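Local coordinates for protein thiosulfate sulfurtransferase YnjE (Escherichia coli, PDB 2WLR) that catalyses the transfer of sulfur from thiosulfate to cyanide, giving thiocyanate and sulfite, by way of a cysteine persulfide intermediate, at residues Val213-Arg218 / Thr367-Glu373. Residues are numbered along the deposited sequence; the frame is centred on the assembly and turned at random.
Sequences VYAAAR and TGWRASE
The indole of W369 drives its edge into the face of Y214: the ring planes stand 83° apart, and W369 CE3 sits over the centre of the phenol ring. Followed outward, the W369 side chain meets Y214 CD2 with its CB (3.6 Å), presents CE3 to the phenol, and reaches A215 CB with CZ3 (3.6 Å) and CH2, while A215 CA makes a CH-pi contact over the six-membered ring. On its other limb CD1 lies 3.8 Å from R218 CG, whose CH-pi contact is off-centre over the five-membered ring, and the indole N-H (NE1) hydrogen-bonds E178, which also salt-bridges R218. Y214 takes chi1 of 73°, which turns its ring toward W369, with R370 CG at the edge, 3.6 Å from Y214 CD2. An alanine here is likely to remove the face against which W369 CE3 rests and leave R370 CG without its aromatic neighbour. Waters bridge Y214 N to E373 OE1, whose OE2 bonds H334, and R218 NH1 to S372 OG. The helix axes pass 7.4 Å apart at 82°, a near-perpendicular packing of helices from two rhodanese domains; 369-380 begins at the active-site loop, where R370 NE and A371 N bond the oxidised catalytic cysteine, modified residue 365, and R370 NH2 bonds Y306.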
loop_
_atom_site.group_PDB
_atom_site.type_symbol
_atom_site.label_atom_id
_atom_site.label_comp_id
_atom_site.label_asym_id
_atom_site.label_seq_id
_atom_site.Cartn_x
_atom_site.Cartn_y
_atom_site.Cartn_z
ATOM N N VAL A 213 3.470 0.037 -8.160
ATOM C CA VAL A 213 2.432 0.659 -7.360
ATOM C C VAL A 213 2.773 2.116 -7.085
ATOM O O VAL A 213 1.881 2.952 -7.097
ATOM C CB VAL A 213 2.223 -0.122 -6.058
ATOM C CG1 VAL A 213 1.321 0.639 -5.107
ATOM C CG2 VAL A 213 1.627 -1.515 -6.358
ATOM N N TYR A 214 4.044 2.424 -6.821
ATOM C CA TYR A 214 4.403 3.784 -6.448
ATOM C C TYR A 214 4.140 4.847 -7.486
ATOM O O TYR A 214 3.921 5.989 -7.111
ATOM C CB TYR A 214 5.786 3.874 -5.794
ATOM C CG TYR A 214 7.037 3.717 -6.636
ATOM C CD1 TYR A 214 7.044 3.102 -7.895
ATOM C CD2 TYR A 214 8.249 4.211 -6.141
ATOM C CE1 TYR A 214 8.223 2.987 -8.621
ATOM C CE2 TYR A 214 9.420 4.098 -6.872
ATOM C CZ TYR A 214 9.396 3.509 -8.100
ATOM O OH TYR A 214 10.581 3.413 -8.804
ATOM N N ALA A 215 4.102 4.475 -8.764
ATOM C CA ALA A 215 3.718 5.439 -9.789
ATOM C C ALA A 215 2.260 5.836 -9.645
ATOM O O ALA A 215 1.917 7.034 -9.724
ATOM C CB ALA A 215 4.012 4.889 -11.194
ATOM N N ALA A 216 1.398 4.836 -9.478
ATOM C CA ALA A 216 -0.015 5.068 -9.253
ATOM C C ALA A 216 -0.250 5.860 -7.959
ATOM O O ALA A 216 -1.096 6.761 -7.909
ATOM C CB ALA A 216 -0.763 3.755 -9.221
ATOM N N ALA A 217 0.516 5.546 -6.914
ATOM C CA ALA A 217 0.355 6.185 -5.646
ATOM C C ALA A 217 0.709 7.659 -5.691
ATOM O O ALA A 217 0.097 8.491 -5.026
ATOM C CB ALA A 217 1.187 5.493 -4.550
ATOM N N ARG A 218 1.739 7.977 -6.461
ATOM C CA ARG A 218 2.152 9.364 -6.611
ATOM C C ARG A 218 1.042 10.187 -7.205
ATOM O O ARG A 218 0.711 11.264 -6.693
ATOM C CB ARG A 218 3.430 9.412 -7.456
ATOM C CG ARG A 218 3.878 10.829 -7.833
ATOM C CD ARG A 218 4.239 11.677 -6.647
ATOM N NE ARG A 218 5.054 12.819 -7.070
ATOM C CZ ARG A 218 5.433 13.835 -6.297
ATOM N NH1 ARG A 218 5.029 13.936 -5.044
ATOM N NH2 ARG A 218 6.202 14.806 -6.829
ATOM N N THR A 367 12.256 12.106 -4.084
ATOM C CA THR A 367 11.405 13.088 -4.749
ATOM C C THR A 367 9.896 12.920 -4.534
ATOM O O THR A 367 9.124 13.770 -4.969
ATOM C CB THR A 367 11.661 13.168 -6.277
ATOM O OG1 THR A 367 11.161 11.990 -6.927
ATOM C CG2 THR A 367 13.170 13.388 -6.617
ATOM N N GLY A 368 9.455 11.820 -3.916
ATOM C CA GLY A 368 8.045 11.728 -3.455
ATOM C C GLY A 368 7.308 10.439 -3.821
ATOM O O GLY A 368 6.242 10.190 -3.251
ATOM N N TRP A 369 7.822 9.612 -4.743
ATOM C CA TRP A 369 7.058 8.428 -5.210
ATOM C C TRP A 369 6.875 7.348 -4.124
ATOM O O TRP A 369 5.764 6.913 -3.852
ATOM C CB TRP A 369 7.695 7.759 -6.415
ATOM C CG TRP A 369 7.534 8.445 -7.725
ATOM C CD1 TRP A 369 7.485 9.795 -7.978
ATOM C CD2 TRP A 369 7.451 7.786 -8.978
ATOM N NE1 TRP A 369 7.376 9.993 -9.325
ATOM C CE2 TRP A 369 7.354 8.779 -9.960
ATOM C CE3 TRP A 369 7.470 6.445 -9.372
ATOM C CZ2 TRP A 369 7.255 8.470 -11.315
ATOM C CZ3 TRP A 369 7.362 6.144 -10.724
ATOM C CH2 TRP A 369 7.258 7.146 -11.669
ATOM N N ARG A 370 7.963 6.913 -3.491
ATOM C CA ARG A 370 7.843 5.861 -2.467
ATOM C C ARG A 370 7.014 6.375 -1.270
ATOM O O ARG A 370 6.207 5.641 -0.711
ATOM C CB ARG A 370 9.226 5.405 -2.015
ATOM C CG ARG A 370 10.013 4.682 -3.076
ATOM C CD ARG A 370 11.438 4.406 -2.620
ATOM N NE ARG A 370 12.237 5.622 -2.711
ATOM C CZ ARG A 370 13.516 5.690 -2.356
ATOM N NH1 ARG A 370 14.120 4.631 -1.819
ATOM N NH2 ARG A 370 14.185 6.825 -2.518
ATOM N N ALA A 371 7.217 7.627 -0.881
ATOM C CA ALA A 371 6.439 8.271 0.166
ATOM C C ALA A 371 4.954 8.271 -0.144
ATOM O O ALA A 371 4.123 8.184 0.772
ATOM C CB ALA A 371 6.936 9.709 0.366
ATOM N N SER A 372 4.607 8.356 -1.427
ATOM C CA SER A 372 3.202 8.341 -1.787
ATOM C C SER A 372 2.576 6.987 -1.598
ATOM O O SER A 372 1.413 6.900 -1.200
ATOM C CB SER A 372 3.027 8.784 -3.222
ATOM O OG SER A 372 3.556 10.097 -3.410
ATOM N N GLU A 373 3.312 5.946 -1.922
ATOM C CA GLU A 373 2.829 4.591 -1.668
ATOM C C GLU A 373 2.583 4.393 -0.174
ATOM O O GLU A 373 1.510 3.859 0.220
ATOM C CB GLU A 373 3.830 3.564 -2.236
ATOM C CG GLU A 373 3.392 2.132 -2.017
ATOM C CD GLU A 373 4.225 1.112 -2.774
ATOM O OE1 GLU A 373 5.179 1.489 -3.504
ATOM O OE2 GLU A 373 3.916 -0.088 -2.628
HETATM O O HOH W 1 5.929 0.321 -5.762
HETATM O O HOH W 2 2.973 12.737 -3.535
#